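Local coordinates for antigen MTB48, Mycobacterial protein (PDB 4WJ1) that belongs to the EspB family of the ESX-1 type VII secretion system and is probably involved in DNA conjugation, at least in recipient cells, at residues D37-T42 against R144-G149; Y158-W163 against E216-V221. One frame throughout, in Å; residues are numbered along the deposited sequence.

The chain is the N-terminal part of EspB, holding its PE and PPE regions, and both contacts lie in its elongated helical body, with centres about 18 Å apart. Contact 1 is the more peripheral, about 28 Å from the centre of the chain against 14 Å for contact 2. It joins the two regions, bringing the start of helix 40-96 (PE) against the end of helix 139-147 (PPE); contact 2 pairs helices 154-178 and 187-230 within the PPE region. The two meet where T42 CG2 of contact 1 packs 4.0 Å from F220 CZ of contact 2. Helix 187-230 also runs on alongside contact 1, where its H224 and L227 reach D37 and L39.

Contact 1. Residues D37-T42 against R144-G149; sequences DELATT and RIIHSG
D37 meets the end of helix 139-147 through its CB, which packs 3.7 Å from I145 O. Its CG takes the crowded position between the backbone N and the carbonyl carbon (chi1 57°), and from there the carboxylate divides its work. OD1 turns back on its own chain: its anti lone pair accepts from L39 N at 3.0 Å, while T42 OG1, itself hydrogen-bonded to Y269, lies close by. OD2 is held by H224 of helix 187-230 and, more loosely, by a water that in turn donates to I146 O. The buried carboxylate is thus supplied with partners on both oxygens, and the H224 side chain may help to stabilise its negative charge.

No direct hydrogen bond joins the two segments. A second water bridges them, accepting from E38 N at 2.9 Å and donating to I145 O at 2.6 Å. Next to this bridge the contact is apolar. I145 CG2, anti to its backbone N, is the methyl that reaches residues 37-42 and sits 3.6 Å from L39 N. The L39 and I145 side chains cross obliquely, with L39 CG 3.9 Å from I145 CG2, and L39 CD1 presses against I146 CG1 at 3.7 Å. L227 of helix 187-230 touches both L39 and I146, and L266 of helix 248-272 adds to the cluster at L39.

The bond from L39 N to D37 OD1 defines an Asx turn, here leading into helix 40-96 with L39 at its N-cap position.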
ATOM      1  N   ASP A  37      -2.832  24.163  -1.328  1.00 39.10           N
ATOM      2  CA  ASP A  37      -3.657  25.365  -1.268  1.00 39.02           C
ATOM      3  C   ASP A  37      -5.105  24.976  -1.020  1.00 36.48           C
ATOM      4  O   ASP A  37      -5.423  23.794  -0.926  1.00 44.23           O
ATOM      5  CB  ASP A  37      -3.537  26.173  -2.563  1.00 40.04           C
ATOM      6  CG  ASP A  37      -3.920  25.356  -3.801  1.00 44.84           C
ATOM      7  OD1 ASP A  37      -5.107  24.971  -3.923  1.00 38.26           O
ATOM      8  OD2 ASP A  37      -3.033  25.099  -4.654  1.00 44.00           O
ATOM      9  N   GLU A  38      -5.985  25.967  -0.948  1.00 39.31           N
ATOM     10  CA  GLU A  38      -7.381  25.740  -0.571  1.00 39.28           C
ATOM     11  C   GLU A  38      -8.348  25.744  -1.753  1.00 39.38           C
ATOM     12  O   GLU A  38      -9.553  25.816  -1.553  1.00 42.65           O
ATOM     13  CB  GLU A  38      -7.832  26.798   0.439  1.00 41.39           C
ATOM     14  CG  GLU A  38      -7.127  26.734   1.766  1.00 52.28           C
ATOM     15  CD  GLU A  38      -7.464  25.472   2.522  1.00 62.94           C
ATOM     16  OE1 GLU A  38      -8.661  25.129   2.585  1.00 73.46           O
ATOM     17  OE2 GLU A  38      -6.538  24.816   3.043  1.00 62.57           O
ATOM     18  N   LEU A  39      -7.830  25.687  -2.977  1.00 36.89           N
ATOM     19  CA  LEU A  39      -8.693  25.551  -4.144  1.00 38.83           C
ATOM     20  C   LEU A  39      -9.525  24.283  -4.033  1.00 41.57           C
ATOM     21  O   LEU A  39      -9.066  23.272  -3.490  1.00 44.03           O
ATOM     22  CB  LEU A  39      -7.879  25.517  -5.435  1.00 36.28           C
ATOM     23  CG  LEU A  39      -7.174  26.805  -5.808  1.00 35.20           C
ATOM     24  CD1 LEU A  39      -6.215  26.543  -6.956  1.00 33.05           C
ATOM     25  CD2 LEU A  39      -8.207  27.858  -6.178  1.00 34.72           C
ATOM     26  N   ALA A  40     -10.744  24.340  -4.561  1.00 42.73           N
ATOM     27  CA  ALA A  40     -11.656  23.206  -4.488  1.00 36.84           C
ATOM     28  C   ALA A  40     -11.068  22.015  -5.231  1.00 33.49           C
ATOM     29  O   ALA A  40     -11.103  20.896  -4.736  1.00 46.83           O
ATOM     30  CB  ALA A  40     -13.021  23.576  -5.052  1.00 33.91           C
ATOM     31  N   THR A  41     -10.524  22.266  -6.414  1.00 36.56           N
ATOM     32  CA  THR A  41      -9.855  21.232  -7.200  1.00 33.45           C
ATOM     33  C   THR A  41      -8.731  20.606  -6.390  1.00 39.29           C
ATOM     34  O   THR A  41      -8.604  19.388  -6.334  1.00 53.26           O
ATOM     35  CB  THR A  41      -9.293  21.811  -8.528  1.00 38.66           C
ATOM     36  OG1 THR A  41     -10.376  22.194  -9.378  1.00 43.81           O
ATOM     37  CG2 THR A  41      -8.451  20.804  -9.264  1.00 34.21           C
ATOM     38  N   THR A  42      -7.926  21.441  -5.745  1.00 39.02           N
ATOM     39  CA  THR A  42      -6.829  20.939  -4.938  1.00 32.85           C
ATOM     40  C   THR A  42      -7.329  20.050  -3.804  1.00 35.20           C
ATOM     41  O   THR A  42      -6.770  18.997  -3.562  1.00 40.61           O
ATOM     42  CB  THR A  42      -6.004  22.079  -4.366  1.00 37.57           C
ATOM     43  OG1 THR A  42      -5.319  22.752  -5.436  1.00 38.61           O
ATOM     44  CG2 THR A  42      -4.986  21.548  -3.358  1.00 28.66           C
ATOM     45  N   ARG A 144      -4.695  34.815  -4.691  1.00 37.12           N
ATOM     46  CA  ARG A 144      -4.529  34.913  -3.247  1.00 37.54           C
ATOM     47  C   ARG A 144      -4.527  33.535  -2.613  1.00 38.27           C
ATOM     48  O   ARG A 144      -3.662  33.206  -1.802  1.00 47.18           O
ATOM     49  CB  ARG A 144      -5.650  35.771  -2.654  1.00 47.36           C
ATOM     50  CG  ARG A 144      -5.468  36.203  -1.203  1.00 63.71           C
ATOM     51  CD  ARG A 144      -5.305  37.723  -1.120  1.00 72.82           C
ATOM     52  NE  ARG A 144      -6.204  38.396  -2.058  1.00 78.02           N
ATOM     53  CZ  ARG A 144      -6.036  39.637  -2.503  1.00 82.29           C
ATOM     54  NH1 ARG A 144      -4.995  40.358  -2.101  1.00 76.34           N
ATOM     55  NH2 ARG A 144      -6.910  40.157  -3.358  1.00 87.16           N
ATOM     56  N   ILE A 145      -5.514  32.728  -2.987  1.00 39.17           N
ATOM     57  CA  ILE A 145      -5.657  31.385  -2.450  1.00 33.62           C
ATOM     58  C   ILE A 145      -4.448  30.542  -2.828  1.00 35.73           C
ATOM     59  O   ILE A 145      -3.875  29.847  -1.989  1.00 35.36           O
ATOM     60  CB  ILE A 145      -6.944  30.722  -2.962  1.00 34.47           C
ATOM     61  CG1 ILE A 145      -8.160  31.358  -2.310  1.00 35.91           C
ATOM     62  CG2 ILE A 145      -6.939  29.213  -2.707  1.00 34.55           C
ATOM     63  CD1 ILE A 145      -9.429  30.967  -2.979  1.00 36.99           C
ATOM     64  N   ILE A 146      -4.059  30.616  -4.099  1.00 35.94           N
ATOM     65  CA  ILE A 146      -2.910  29.864  -4.588  1.00 36.36           C
ATOM     66  C   ILE A 146      -1.634  30.263  -3.840  1.00 38.91           C
ATOM     67  O   ILE A 146      -0.861  29.409  -3.399  1.00 31.47           O
ATOM     68  CB  ILE A 146      -2.719  30.073  -6.110  1.00 34.57           C
ATOM     69  CG1 ILE A 146      -3.841  29.376  -6.874  1.00 35.39           C
ATOM     70  CG2 ILE A 146      -1.389  29.516  -6.579  1.00 31.25           C
ATOM     71  CD1 ILE A 146      -3.952  29.811  -8.306  1.00 32.14           C
ATOM     72  N   HIS A 147      -1.413  31.562  -3.667  1.00 39.17           N
ATOM     73  CA  HIS A 147      -0.111  31.980  -3.180  1.00 39.11           C
ATOM     74  C   HIS A 147      -0.028  32.120  -1.666  1.00 38.61           C
ATOM     75  O   HIS A 147       1.063  32.253  -1.121  1.00 43.17           O
ATOM     76  CB  HIS A 147       0.310  33.259  -3.885  1.00 35.45           C
ATOM     77  CG  HIS A 147       0.712  33.024  -5.308  1.00 36.97           C
ATOM     78  ND1 HIS A 147       2.011  32.784  -5.682  1.00 36.34           N
ATOM     79  CD2 HIS A 147      -0.037  32.934  -6.440  1.00 36.46           C
ATOM     80  CE1 HIS A 147       2.059  32.566  -6.993  1.00 36.66           C
ATOM     81  NE2 HIS A 147       0.830  32.653  -7.467  1.00 36.95           N
ATOM     82  N   SER A 148      -1.157  32.008  -0.978  1.00 36.23           N
ATOM     83  CA  SER A 148      -1.117  32.002   0.475  1.00 39.35           C
ATOM     84  C   SER A 148      -0.802  30.594   0.986  1.00 43.23           C
ATOM     85  O   SER A 148      -0.565  30.379   2.173  1.00 50.67           O
ATOM     86  CB  SER A 148      -2.433  32.514   1.057  1.00 47.99           C
ATOM     87  OG  SER A 148      -3.392  31.482   1.090  1.00 66.63           O
ATOM     88  N   GLY A 149      -0.799  29.627   0.082  1.00 43.91           N
ATOM     89  CA  GLY A 149      -0.421  28.281   0.453  1.00 42.21           C
ATOM     90  C   GLY A 149       1.026  28.029   0.082  1.00 42.30           C
ATOM     91  O   GLY A 149       1.838  28.962  -0.001  1.00 44.23           O
TER
HETATM   92  O   HOH W   1      -0.341  26.851  -3.952  1.00 44.96           O
HETATM   93  O   HOH W   2      -4.749  28.425  -0.027  1.00 36.34           O

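Contact 2. Residues Y158-W163 against E216-V221; sequences YFRDQW and EATTFV
A217 presents its CB to R160 of the antiparallel helix 154-178, with the two CB atoms 3.7 Å apart, at the point where the two backbones come nearest. The axes of segments 158-163 and 216-221 approach to 9.1 Å and their N-to-C directions differ by 159°. The same methyl lies at the edge of the F159 ring, near its plane and 4.1 Å from CD1; one face of that ring is covered by W163 CD1 from its own helix.

T218, the next residue, supplies the polar part. R160 starts with CG anti to its backbone N, then bends at chi2 (-90°) and chi3, so that its chain folds round the threonine hydroxyl and NH1 donates to OG1 at 2.9 Å. This bond is nearly straight at 162°, and OG1 lies in the guanidinium plane. Besides taking the R160 N-H, the hydroxyl is hydrogen-bonded to A214 O, four residues earlier. One turn further on, V221 brings CG2 to within 3.9 Å of R160 NH1.

The guanidinium also forms a salt bridge with the neighbouring D161: NE meets OD1 at 2.8 Å, tilted from both the guanidinium and carboxylate planes. The arginine charge is probably offset largely by D161, which also makes a long, weak ion pair with R164, and what crosses the interface is a hydrogen bond from a charged donor to a neutral hydroxyl that fixes the guanidinium beside an otherwise apolar seam.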
ATOM      1  N   TYR A 158       6.891  15.448  -1.259  1.00 25.67           N
ATOM      2  CA  TYR A 158       7.602  14.536  -0.384  1.00 27.77           C
ATOM      3  C   TYR A 158       6.807  13.220  -0.224  1.00 31.49           C
ATOM      4  O   TYR A 158       7.371  12.127  -0.195  1.00 31.50           O
ATOM      5  CB  TYR A 158       7.846  15.177   0.965  1.00 25.72           C
ATOM      6  CG  TYR A 158       8.786  14.375   1.803  1.00 25.81           C
ATOM      7  CD1 TYR A 158       9.942  13.853   1.250  1.00 25.90           C
ATOM      8  CD2 TYR A 158       8.525  14.136   3.151  1.00 25.93           C
ATOM      9  CE1 TYR A 158      10.818  13.104   2.012  1.00 26.85           C
ATOM     10  CE2 TYR A 158       9.392  13.386   3.919  1.00 33.10           C
ATOM     11  CZ  TYR A 158      10.543  12.878   3.344  1.00 32.46           C
ATOM     12  OH  TYR A 158      11.417  12.138   4.106  1.00 37.55           O
ATOM     13  N   PHE A 159       5.494  13.372  -0.096  1.00 28.74           N
ATOM     14  CA  PHE A 159       4.543  12.286  -0.053  1.00 29.04           C
ATOM     15  C   PHE A 159       4.748  11.417  -1.279  1.00 34.18           C
ATOM     16  O   PHE A 159       4.867  10.197  -1.175  1.00 38.07           O
ATOM     17  CB  PHE A 159       3.123  12.875   0.026  1.00 34.01           C
ATOM     18  CG  PHE A 159       1.989  11.886  -0.247  1.00 37.64           C
ATOM     19  CD1 PHE A 159       1.537  11.662  -1.539  1.00 31.84           C
ATOM     20  CD2 PHE A 159       1.322  11.266   0.804  1.00 35.51           C
ATOM     21  CE1 PHE A 159       0.475  10.807  -1.781  1.00 37.31           C
ATOM     22  CE2 PHE A 159       0.263  10.405   0.570  1.00 38.64           C
ATOM     23  CZ  PHE A 159      -0.160  10.170  -0.727  1.00 37.00           C
ATOM     24  N   ARG A 160       4.834  12.063  -2.438  1.00 30.19           N
ATOM     25  CA  ARG A 160       5.062  11.349  -3.681  1.00 32.01           C
ATOM     26  C   ARG A 160       6.372  10.574  -3.614  1.00 32.81           C
ATOM     27  O   ARG A 160       6.418   9.398  -3.933  1.00 29.87           O
ATOM     28  CB  ARG A 160       5.066  12.316  -4.863  1.00 26.28           C
ATOM     29  CG  ARG A 160       5.222  11.659  -6.221  1.00 34.92           C
ATOM     30  CD  ARG A 160       6.685  11.536  -6.635  1.00 38.35           C
ATOM     31  NE  ARG A 160       7.430  12.761  -6.369  1.00 38.23           N
ATOM     32  CZ  ARG A 160       7.455  13.805  -7.192  1.00 38.79           C
ATOM     33  NH1 ARG A 160       6.763  13.763  -8.326  1.00 36.28           N
ATOM     34  NH2 ARG A 160       8.161  14.890  -6.882  1.00 38.26           N
ATOM     35  N   ASP A 161       7.441  11.236  -3.199  1.00 31.43           N
ATOM     36  CA  ASP A 161       8.730  10.570  -3.082  1.00 27.31           C
ATOM     37  C   ASP A 161       8.659   9.382  -2.124  1.00 31.87           C
ATOM     38  O   ASP A 161       9.250   8.330  -2.379  1.00 34.25           O
ATOM     39  CB  ASP A 161       9.802  11.551  -2.600  1.00 32.00           C
ATOM     40  CG  ASP A 161      10.115  12.642  -3.614  1.00 35.54           C
ATOM     41  OD1 ASP A 161       9.703  12.532  -4.783  1.00 41.64           O
ATOM     42  OD2 ASP A 161      10.795  13.614  -3.236  1.00 49.08           O
ATOM     43  N   GLN A 162       7.942   9.545  -1.016  1.00 25.63           N
ATOM     44  CA  GLN A 162       7.906   8.498  -0.009  1.00 29.49           C
ATOM     45  C   GLN A 162       7.205   7.238  -0.511  1.00 33.18           C
ATOM     46  O   GLN A 162       7.620   6.124  -0.218  1.00 31.91           O
ATOM     47  CB  GLN A 162       7.208   8.991   1.250  1.00 31.44           C
ATOM     48  CG  GLN A 162       7.975  10.000   2.056  1.00 31.43           C
ATOM     49  CD  GLN A 162       7.288  10.279   3.355  1.00 37.34           C
ATOM     50  OE1 GLN A 162       7.647   9.711   4.370  1.00 39.73           O
ATOM     51  NE2 GLN A 162       6.270  11.143   3.330  1.00 52.02           N
ATOM     52  N   TRP A 163       6.128   7.432  -1.257  1.00 30.56           N
ATOM     53  CA  TRP A 163       5.373   6.322  -1.771  1.00 29.51           C
ATOM     54  C   TRP A 163       6.166   5.648  -2.867  1.00 36.70           C
ATOM     55  O   TRP A 163       6.290   4.418  -2.883  1.00 37.39           O
ATOM     56  CB  TRP A 163       4.004   6.775  -2.259  1.00 26.01           C
ATOM     57  CG  TRP A 163       3.053   6.811  -1.120  1.00 25.92           C
ATOM     58  CD1 TRP A 163       2.623   7.914  -0.428  1.00 29.46           C
ATOM     59  CD2 TRP A 163       2.434   5.681  -0.490  1.00 34.06           C
ATOM     60  NE1 TRP A 163       1.756   7.538   0.578  1.00 31.18           N
ATOM     61  CE2 TRP A 163       1.629   6.172   0.560  1.00 31.69           C
ATOM     62  CE3 TRP A 163       2.473   4.302  -0.721  1.00 30.28           C
ATOM     63  CZ2 TRP A 163       0.882   5.335   1.374  1.00 31.81           C
ATOM     64  CZ3 TRP A 163       1.729   3.476   0.086  1.00 32.67           C
ATOM     65  CH2 TRP A 163       0.942   3.991   1.120  1.00 30.49           C
ATOM     66  N   GLU A 216       0.204   8.945  -9.535  1.00 29.53           N
ATOM     67  CA  GLU A 216      -0.970   9.784  -9.360  1.00 33.97           C
ATOM     68  C   GLU A 216      -0.583  11.093  -8.666  1.00 38.55           C
ATOM     69  O   GLU A 216      -1.004  12.169  -9.082  1.00 38.15           O
ATOM     70  CB  GLU A 216      -2.050   9.043  -8.572  1.00 41.25           C
ATOM     71  CG  GLU A 216      -2.605   7.782  -9.272  1.00 49.08           C
ATOM     72  CD  GLU A 216      -2.996   8.041 -10.728  1.00 66.11           C
ATOM     73  OE1 GLU A 216      -4.158   8.417 -10.973  1.00 74.25           O
ATOM     74  OE2 GLU A 216      -2.146   7.870 -11.630  1.00 71.39           O
ATOM     75  N   ALA A 217       0.242  10.999  -7.627  1.00 35.22           N
ATOM     76  CA  ALA A 217       0.703  12.185  -6.913  1.00 34.22           C
ATOM     77  C   ALA A 217       1.562  13.062  -7.829  1.00 37.39           C
ATOM     78  O   ALA A 217       1.444  14.288  -7.816  1.00 36.36           O
ATOM     79  CB  ALA A 217       1.486  11.791  -5.652  1.00 27.23           C
ATOM     80  N   THR A 218       2.420  12.426  -8.621  1.00 32.02           N
ATOM     81  CA  THR A 218       3.229  13.136  -9.600  1.00 28.80           C
ATOM     82  C   THR A 218       2.342  13.905 -10.567  1.00 32.55           C
ATOM     83  O   THR A 218       2.590  15.064 -10.890  1.00 38.38           O
ATOM     84  CB  THR A 218       4.117  12.172 -10.391  1.00 29.53           C
ATOM     85  OG1 THR A 218       5.148  11.662  -9.536  1.00 34.05           O
ATOM     86  CG2 THR A 218       4.746  12.878 -11.588  1.00 29.11           C
ATOM     87  N   THR A 219       1.293  13.249 -11.026  1.00 36.33           N
ATOM     88  CA  THR A 219       0.348  13.876 -11.930  1.00 38.60           C
ATOM     89  C   THR A 219      -0.240  15.133 -11.296  1.00 41.32           C
ATOM     90  O   THR A 219      -0.361  16.168 -11.943  1.00 45.81           O
ATOM     91  CB  THR A 219      -0.743  12.878 -12.313  1.00 33.69           C
ATOM     92  OG1 THR A 219      -0.163  11.918 -13.200  1.00 39.11           O
ATOM     93  CG2 THR A 219      -1.902  13.564 -13.016  1.00 33.62           C
ATOM     94  N   PHE A 220      -0.557  15.038 -10.010  1.00 33.99           N
ATOM     95  CA  PHE A 220      -1.101  16.153  -9.259  1.00 35.85           C
ATOM     96  C   PHE A 220      -0.080  17.296  -9.086  1.00 36.52           C
ATOM     97  O   PHE A 220      -0.361  18.431  -9.450  1.00 38.64           O
ATOM     98  CB  PHE A 220      -1.590  15.641  -7.906  1.00 35.60           C
ATOM     99  CG  PHE A 220      -2.068  16.711  -6.971  1.00 38.77           C
ATOM    100  CD1 PHE A 220      -2.850  17.755  -7.421  1.00 38.64           C
ATOM    101  CD2 PHE A 220      -1.771  16.641  -5.626  1.00 47.51           C
ATOM    102  CE1 PHE A 220      -3.309  18.716  -6.558  1.00 35.86           C
ATOM    103  CE2 PHE A 220      -2.231  17.604  -4.757  1.00 50.51           C
ATOM    104  CZ  PHE A 220      -2.999  18.646  -5.229  1.00 42.45           C
ATOM    105  N   VAL A 221       1.107  17.004  -8.555  1.00 29.72           N
ATOM    106  CA  VAL A 221       2.056  18.072  -8.316  1.00 32.67           C
ATOM    107  C   VAL A 221       2.537  18.700  -9.624  1.00 38.61           C
ATOM    108  O   VAL A 221       2.756  19.912  -9.681  1.00 41.70           O
ATOM    109  CB  VAL A 221       3.253  17.601  -7.481  1.00 28.71           C
ATOM    110  CG1 VAL A 221       2.790  17.236  -6.096  1.00 26.94           C
ATOM    111  CG2 VAL A 221       3.959  16.449  -8.132  1.00 27.30           C
TER